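Local atomic coordinates of acetylxylan esterase / glucomannan deacetylase (Cellvibrio japonicus, PDB entry 2W9X), a protein that removes acetyl groups from plant cell wall polysaccharides, acting on acetylated xylan and, with a large preference, on acetylated glucomannan. Residues G149-T153 with V154-N158; N175-A179 with F180-T184; K213-L216 with S217-Y221; A339-D342 with Q343-A346. All coordinates share one frame; numbering follows the deposited sequence.

All four contacts are short-range, made within a helix or at its ends, and all lie in the GDSL-like esterase part of the chain. Contacts 1 and 2 are buried, whereas contacts 3 and 4 are partly exposed. Contact 1 carries the inferred nucleophile on a one-turn helix. Contacts 2 and 4 pack helix 180-187 against helix 339-354, their centres about 8 Å apart, and Asn158 of contact 1 joins both by hydrogen bonds to Asn175 and Asp342. Contact 3 touches neither contact 2 nor contact 4 but meets contact 1 through Leu215. Backbone bonds dominate contacts 1 and 4, serine hydroxyls, one in a weak capping bond, mark contact 3, and contact 2 relies on carbon-to-carbonyl packing.

Contact 1 of 4, residues G149-T153 with V154-N158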
# COMPACT_ATOMS: atom_id res chain seq x y z
N GLY B 149 -0.50 15.15 -10.52
CA GLY B 149 -1.26 15.83 -9.48
C GLY B 149 -1.77 17.22 -9.76
O GLY B 149 -1.96 17.60 -10.92
N ASP B 150 -2.00 17.95 -8.68
CA ASP B 150 -2.66 19.25 -8.68
C ASP B 150 -1.71 20.29 -8.09
O ASP B 150 -0.51 20.12 -8.19
CB ASP B 150 -4.00 19.18 -7.90
CG ASP B 150 -3.85 18.65 -6.46
OD1 ASP B 150 -2.72 18.67 -5.88
OD2 ASP B 150 -4.90 18.19 -5.92
N SER B 151 -2.26 21.34 -7.47
CA SER B 151 -1.47 22.44 -6.87
C SER B 151 -0.42 21.96 -5.87
O SER B 151 0.69 22.49 -5.81
CB SER B 151 -2.37 23.45 -6.16
OG SER B 151 -3.42 23.88 -6.99
N PHE B 152 -0.80 20.98 -5.05
CA PHE B 152 0.14 20.42 -4.07
C PHE B 152 1.37 19.84 -4.77
O PHE B 152 2.50 20.06 -4.36
CB PHE B 152 -0.52 19.32 -3.23
CG PHE B 152 -1.66 19.78 -2.37
CD1 PHE B 152 -1.91 21.13 -2.14
CD2 PHE B 152 -2.47 18.84 -1.73
CE1 PHE B 152 -2.98 21.55 -1.32
CE2 PHE B 152 -3.54 19.25 -0.90
CZ PHE B 152 -3.77 20.59 -0.69
N THR B 153 1.14 19.11 -5.87
CA THR B 153 2.26 18.52 -6.62
C THR B 153 3.11 19.56 -7.37
O THR B 153 4.35 19.45 -7.42
CB THR B 153 1.75 17.40 -7.58
OG1 THR B 153 1.13 16.36 -6.81
CG2 THR B 153 2.88 16.81 -8.39
N VAL B 154 2.45 20.57 -7.94
CA VAL B 154 3.11 21.72 -8.58
C VAL B 154 4.05 22.48 -7.62
O VAL B 154 5.11 22.96 -8.01
CB VAL B 154 2.08 22.75 -9.13
CG1 VAL B 154 2.76 24.05 -9.58
CG2 VAL B 154 1.21 22.15 -10.27
N GLY B 155 3.64 22.62 -6.36
CA GLY B 155 4.36 23.49 -5.41
C GLY B 155 3.79 24.91 -5.39
O GLY B 155 4.49 25.86 -5.09
N TYR B 156 2.51 25.03 -5.74
CA TYR B 156 1.73 26.26 -5.64
C TYR B 156 2.01 27.06 -4.38
O TYR B 156 1.68 26.61 -3.27
CB TYR B 156 0.26 25.86 -5.63
CG TYR B 156 -0.81 26.95 -5.55
CD1 TYR B 156 -1.64 27.20 -6.63
CD2 TYR B 156 -1.07 27.63 -4.35
CE1 TYR B 156 -2.67 28.14 -6.56
CE2 TYR B 156 -2.09 28.58 -4.26
CZ TYR B 156 -2.89 28.82 -5.38
OH TYR B 156 -3.90 29.74 -5.30
N GLY B 157 2.57 28.25 -4.59
CA GLY B 157 2.85 29.22 -3.54
C GLY B 157 3.72 28.71 -2.41
O GLY B 157 3.64 29.24 -1.30
N ASN B 158 4.55 27.70 -2.68
CA ASN B 158 5.20 26.97 -1.58
C ASN B 158 6.28 27.77 -0.83
O ASN B 158 6.48 27.56 0.38
CB ASN B 158 5.69 25.57 -2.01
CG ASN B 158 6.77 25.61 -3.11
OD1 ASN B 158 7.11 26.67 -3.62
ND2 ASN B 158 7.31 24.45 -3.45
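Ser151 and Tyr156 meet where the short helix 151-154 gives way to a turn: Ser151 CB lies 3.6 Å from Tyr156 CB and 3.8 Å from Tyr156 CD1. The tight part is the backbone beneath them. Ser151 O is gripped by two donors from opposite faces of its carbonyl plane, Gly155 N at 3.0 Å and Tyr156 N at 3.1 Å, while Val154 N bonds almost straight to Asp150 O (3.0 Å, N-H...O 167°). At the helix start Asp150 is the N-cap, its OD1 taking Phe152 N from above the carboxylate plane. Gly155 leaves the helix with positive phi (92°) and opens a type II turn to Asn158. The looser side lies beyond the tyrosine CB. With CG anti to the backbone N (chi1 -179°), the ring leads away from the helix, stacks on His336 and hydrogen-bonds His334 through OH; Phe152 also turns away and is partly exposed. In one of two modelled conformers of Ser151, the inferred nucleophile, OG bonds a glycerol, probably from the crystallisation liquor, and, weakly, Gly199 N, a probable oxyanion-hole contributor. Gly149-Asp150-Ser151 is the GDS motif of the GDSL/SGNH hydrolases, at the end of strand 144-149: Thr153 and Val154 pack on strand 191-196, and Asp150 and Phe152 on helix 246-249.

Contact 2 of 4, residues N175-A179 with F180-T184; sequences NSQMA and FGPLT
The N-terminus of helix 180-187, led in by an Asx turn, brings Pro182 and Leu183 back over the carbonyls of the preceding loop. In the Asx turn Asn175 OD1 accepts from Gln177 N at 3.0 Å, in the carbonyl plane, and this bond helps set the bend of 175-178. Pro182 then points its ring at the loop: CG comes within 3.2 Å of Ser176 O, and CD lies 3.5 Å from Ala179 O. The side chain of Gln177, bent at chi2, crosses the proline at about a right angle. Leu183 sits alongside: with CG beside the backbone N (chi1 -62°) the branch point lies 3.4 Å from Ala179 O, and chi2 near 180° carries CD1 to 3.5 Å from Met178 O and CD2 toward Gln177 O, a buried carbonyl oxygen with no polar partner in the model. Ala179 is the N-cap residue, and the segments share no hydrogen bond; they meet by carbon against carbonyl oxygen. Within the helix, Phe180 O takes both Thr184 N (2.9 Å) and Thr184 OG1 (2.7 Å), from opposite faces of its plane. Ser176 OG hydrogen-bonds Val154 O. Phe180, Leu183 and Thr184 pack on helix 339-354, whereas Pro182 faces Tyr192 and Ile194 of strand 191-196, placing the start of helix 180-187 between that helix and an outer strand of the parallel sheet.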
# COMPACT_ATOMS: atom_id res chain seq x y z
N ASN B 175 7.68 27.41 -6.50
CA ASN B 175 8.94 26.77 -6.89
C ASN B 175 8.76 25.26 -6.96
O ASN B 175 8.84 24.56 -5.93
CB ASN B 175 10.07 27.16 -5.94
CG ASN B 175 11.44 26.65 -6.41
OD1 ASN B 175 11.54 25.63 -7.09
ND2 ASN B 175 12.49 27.36 -6.03
N SER B 176 8.55 24.76 -8.17
CA SER B 176 8.27 23.35 -8.37
C SER B 176 9.41 22.43 -7.94
O SER B 176 9.18 21.29 -7.56
CB SER B 176 7.89 23.08 -9.83
OG SER B 176 6.61 23.64 -10.11
N GLN B 177 10.64 22.95 -8.00
CA GLN B 177 11.83 22.16 -7.71
C GLN B 177 12.00 21.94 -6.21
O GLN B 177 12.78 21.08 -5.78
CB GLN B 177 13.08 22.82 -8.30
CG GLN B 177 13.05 23.00 -9.82
CD GLN B 177 12.90 21.70 -10.59
OE1 GLN B 177 12.59 21.72 -11.78
NE2 GLN B 177 13.14 20.57 -9.94
N MET B 178 11.27 22.73 -5.41
CA MET B 178 11.22 22.51 -3.96
C MET B 178 9.96 21.80 -3.47
O MET B 178 9.84 21.50 -2.27
CB MET B 178 11.45 23.81 -3.23
CG MET B 178 12.86 24.21 -3.46
SD MET B 178 13.33 25.48 -2.40
CE MET B 178 12.32 26.80 -3.04
N ALA B 179 9.04 21.50 -4.39
CA ALA B 179 7.92 20.63 -4.07
C ALA B 179 8.44 19.21 -3.81
O ALA B 179 9.57 18.88 -4.18
CB ALA B 179 6.88 20.65 -5.19
N PHE B 180 7.60 18.36 -3.21
CA PHE B 180 8.02 17.03 -2.77
C PHE B 180 8.47 16.07 -3.89
O PHE B 180 9.24 15.15 -3.64
CB PHE B 180 6.94 16.39 -1.89
CG PHE B 180 5.59 16.22 -2.58
CD1 PHE B 180 5.36 15.12 -3.45
CD2 PHE B 180 4.56 17.13 -2.35
CE1 PHE B 180 4.12 14.96 -4.08
CE2 PHE B 180 3.32 16.97 -2.96
CZ PHE B 180 3.10 15.87 -3.84
N GLY B 181 8.00 16.29 -5.11
CA GLY B 181 8.31 15.41 -6.23
C GLY B 181 9.77 15.43 -6.67
O GLY B 181 10.44 14.40 -6.61
N PRO B 182 10.26 16.59 -7.13
CA PRO B 182 11.70 16.72 -7.43
C PRO B 182 12.61 16.35 -6.26
O PRO B 182 13.64 15.70 -6.48
CB PRO B 182 11.85 18.20 -7.81
CG PRO B 182 10.53 18.50 -8.45
CD PRO B 182 9.54 17.83 -7.48
N LEU B 183 12.23 16.72 -5.03
CA LEU B 183 13.03 16.39 -3.85
C LEU B 183 13.10 14.88 -3.62
O LEU B 183 14.17 14.35 -3.30
CB LEU B 183 12.50 17.07 -2.58
CG LEU B 183 12.44 18.59 -2.43
CD1 LEU B 183 11.87 18.91 -1.05
CD2 LEU B 183 13.81 19.28 -2.67
N THR B 184 11.98 14.19 -3.79
CA THR B 184 11.98 12.72 -3.72
C THR B 184 12.88 12.09 -4.81
O THR B 184 13.69 11.22 -4.51
CB THR B 184 10.55 12.13 -3.73
OG1 THR B 184 9.80 12.73 -2.66
CG2 THR B 184 10.55 10.63 -3.53

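Contact 3 of 4, residues K213-L216 with S217-Y221; sequences KSLL and SLYPY
Ser217 OG reaches back one turn to donate to Ser214 O at 3.0 Å, meeting it 24° out of the carbonyl plane. Its position between backbone N and carbonyl carbon (chi1 68°) directs the hydroxyl toward the start of the helix, where OG also lies 3.9 Å from Lys213 CB. Ser214 is the N-cap of helix 215-218, its OG capping Ser217 N through a weak bond of 3.4 Å. Leu218 CG packs 3.5 Å from Ser214 O, while the leucine methyls meet more loosely, Leu215 CD2 4.4 Å from Leu218 CD1. Further along, Leu215 O accepts weak bonds from Leu218 N and Tyr219 N, while Leu216 O is approached by Pro220 CD at 3.4 Å. A type I turn from Leu218 to Tyr221 follows. Further out, Tyr219 is fixed by Glu146, which takes its OH in a hydrogen bond, by a cation-pi contact with Arg35 and by an edge-to-face contact with Phe276. The single helical turn thus lies over the parallel sheet, Leu215 and Tyr219 resting on Ile148 of strand 144-149, with Leu216 and Tyr219 against helix 262-283.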
# COMPACT_ATOMS: atom_id res chain seq x y z
N LYS B 213 -13.15 20.00 -18.44
CA LYS B 213 -11.81 19.47 -18.24
C LYS B 213 -11.64 18.76 -16.89
O LYS B 213 -12.51 18.84 -16.01
CB LYS B 213 -10.78 20.61 -18.29
CG LYS B 213 -10.62 21.26 -19.65
CD LYS B 213 -9.69 22.45 -19.58
CE LYS B 213 -9.57 23.08 -20.96
NZ LYS B 213 -8.83 24.36 -20.89
N SER B 214 -10.50 18.07 -16.76
CA SER B 214 -9.99 17.51 -15.52
C SER B 214 -8.48 17.32 -15.74
O SER B 214 -7.98 17.54 -16.84
CB SER B 214 -10.65 16.15 -15.23
OG SER B 214 -10.28 15.22 -16.23
N LEU B 215 -7.76 16.90 -14.71
CA LEU B 215 -6.34 16.56 -14.89
C LEU B 215 -6.19 15.45 -15.93
O LEU B 215 -5.30 15.50 -16.78
CB LEU B 215 -5.68 16.15 -13.57
CG LEU B 215 -4.15 16.25 -13.44
CD1 LEU B 215 -3.39 15.14 -14.17
CD2 LEU B 215 -3.65 17.64 -13.91
N LEU B 216 -7.07 14.46 -15.84
CA LEU B 216 -7.09 13.31 -16.74
C LEU B 216 -7.18 13.68 -18.24
O LEU B 216 -6.56 13.03 -19.07
CB LEU B 216 -8.20 12.32 -16.32
CG LEU B 216 -7.84 11.30 -15.22
CD1 LEU B 216 -6.81 11.75 -14.29
CD2 LEU B 216 -9.04 10.74 -14.46
N SER B 217 -7.93 14.73 -18.57
CA SER B 217 -8.10 15.14 -19.97
C SER B 217 -6.89 15.93 -20.48
O SER B 217 -6.60 15.94 -21.66
CB SER B 217 -9.40 15.94 -20.18
OG SER B 217 -9.31 17.19 -19.53
N LEU B 218 -6.17 16.56 -19.55
CA LEU B 218 -4.95 17.30 -19.87
C LEU B 218 -3.78 16.36 -19.99
O LEU B 218 -2.84 16.61 -20.75
CB LEU B 218 -4.64 18.31 -18.76
CG LEU B 218 -5.64 19.45 -18.54
CD1 LEU B 218 -5.37 20.07 -17.19
CD2 LEU B 218 -5.53 20.48 -19.64
N TYR B 219 -3.85 15.27 -19.23
CA TYR B 219 -2.74 14.34 -19.04
C TYR B 219 -2.11 13.76 -20.32
O TYR B 219 -0.90 13.58 -20.35
CB TYR B 219 -3.11 13.22 -18.05
CG TYR B 219 -1.92 12.32 -17.80
CD1 TYR B 219 -0.96 12.64 -16.82
CD2 TYR B 219 -1.74 11.16 -18.56
CE1 TYR B 219 0.15 11.83 -16.62
CE2 TYR B 219 -0.64 10.34 -18.35
CZ TYR B 219 0.30 10.69 -17.39
OH TYR B 219 1.39 9.86 -17.21
N PRO B 220 -2.92 13.46 -21.37
CA PRO B 220 -2.30 12.83 -22.54
C PRO B 220 -1.36 13.71 -23.37
O PRO B 220 -0.67 13.20 -24.24
CB PRO B 220 -3.52 12.44 -23.40
CG PRO B 220 -4.68 12.44 -22.45
CD PRO B 220 -4.37 13.59 -21.55
N TYR B 221 -1.33 15.01 -23.09
CA TYR B 221 -0.67 15.94 -24.00
C TYR B 221 0.67 16.47 -23.51
O TYR B 221 0.87 16.71 -22.32
CB TYR B 221 -1.63 17.08 -24.39
CG TYR B 221 -2.89 16.56 -25.02
CD1 TYR B 221 -2.91 16.15 -26.36
CD2 TYR B 221 -4.07 16.44 -24.28
CE1 TYR B 221 -4.07 15.64 -26.95
CE2 TYR B 221 -5.23 15.93 -24.85
CZ TYR B 221 -5.23 15.54 -26.19
OH TYR B 221 -6.38 15.05 -26.75

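Contact 4 of 4, residues A339-D342 with Q343-A346; sequences ANDD and QLLA
Leu344 sets its branch point against the carbonyl oxygen of Asn340, CG 3.1 Å from Asn340 O and well out of the carbonyl plane, with CB also close to Asp341 O. These are the first two turns of helix 339-354, a regular alpha-helix that follows the inferred catalytic His336 in the SGNH-type fold. Four i to i+4 bonds run through them: Gln343 N to Ala339 O, Leu344 N to Asn340 O, Leu345 N to Asp341 O and Ala346 N to Asp342 O. The first is the straightest (N-H...O 170°), and the third is the shortest at 2.8 Å. Leu345 repeats the pattern of Leu344 on a buried side, CG 3.3 Å from Asp341 O. In both leucines CG lies beside the residue's own backbone N (chi1 -58° and -66°), turning the branch back toward the preceding turn. Asn340, Gln343 and Leu344 form the exposed side, while Asp341, Asp342, Leu345 and Ala346 are buried. The two buried carboxylates have partners beyond these two turns. Asp341 takes Asp329 N at OD1, and both Tyr330 N and Ser338 N at OD2, tying the helix start to the loop before it; these donors probably stabilise its negative charge. Asp342 OD2 accepts from Asn158 ND2. Phe180 touches Asp342 and Leu345, and Thr184 touches Ala346, so helix 180-187 covers this side. Ala346 CB lies 3.5 Å from Asp342 O, the oxygen that accepts its own N-H.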
# COMPACT_ATOMS: atom_id res chain seq x y z
N ALA B 339 7.18 25.12 1.74
CA ALA B 339 8.43 24.45 1.36
C ALA B 339 8.82 23.43 2.44
O ALA B 339 9.26 22.32 2.13
CB ALA B 339 9.54 25.46 1.12
N ASN B 340 8.62 23.81 3.70
CA ASN B 340 8.69 22.86 4.82
C ASN B 340 7.78 21.65 4.71
O ASN B 340 8.24 20.54 4.87
CB ASN B 340 8.48 23.54 6.16
CG ASN B 340 9.74 23.54 6.95
OD1 ASN B 340 10.45 24.55 7.02
ND2 ASN B 340 10.10 22.35 7.48
N ASP B 341 6.49 21.87 4.47
CA ASP B 341 5.57 20.77 4.18
C ASP B 341 6.09 19.88 3.04
O ASP B 341 6.02 18.65 3.13
CB ASP B 341 4.19 21.31 3.82
CG ASP B 341 3.53 22.05 4.96
OD1 ASP B 341 3.85 21.79 6.14
OD2 ASP B 341 2.66 22.90 4.68
N ASP B 342 6.60 20.51 1.98
CA ASP B 342 7.16 19.80 0.82
C ASP B 342 8.30 18.88 1.20
O ASP B 342 8.28 17.70 0.85
CB ASP B 342 7.55 20.80 -0.28
CG ASP B 342 6.35 21.33 -1.02
OD1 ASP B 342 5.37 20.57 -1.20
OD2 ASP B 342 6.36 22.51 -1.45
N GLN B 343 9.27 19.40 1.96
CA GLN B 343 10.33 18.55 2.54
C GLN B 343 9.77 17.42 3.41
O GLN B 343 10.25 16.29 3.34
CB GLN B 343 11.35 19.39 3.34
CG GLN B 343 12.62 18.62 3.69
CD GLN B 343 13.42 18.15 2.46
OE1 GLN B 343 13.55 16.95 2.21
NE2 GLN B 343 13.95 19.10 1.70
N LEU B 344 8.76 17.70 4.23
CA LEU B 344 8.17 16.65 5.06
C LEU B 344 7.53 15.53 4.23
O LEU B 344 7.69 14.33 4.53
CB LEU B 344 7.15 17.23 6.06
CG LEU B 344 7.73 18.29 7.00
CD1 LEU B 344 6.63 18.90 7.89
CD2 LEU B 344 8.92 17.71 7.87
N LEU B 345 6.81 15.92 3.18
CA LEU B 345 6.16 14.94 2.28
C LEU B 345 7.20 14.15 1.51
O LEU B 345 7.04 12.96 1.31
CB LEU B 345 5.21 15.63 1.32
CG LEU B 345 4.00 16.28 2.02
CD1 LEU B 345 3.28 17.24 1.08
CD2 LEU B 345 3.05 15.20 2.54
N ALA B 346 8.29 14.82 1.13
CA ALA B 346 9.41 14.14 0.46
C ALA B 346 10.00 13.08 1.37
O ALA B 346 10.20 11.93 0.94
CB ALA B 346 10.46 15.15 0.04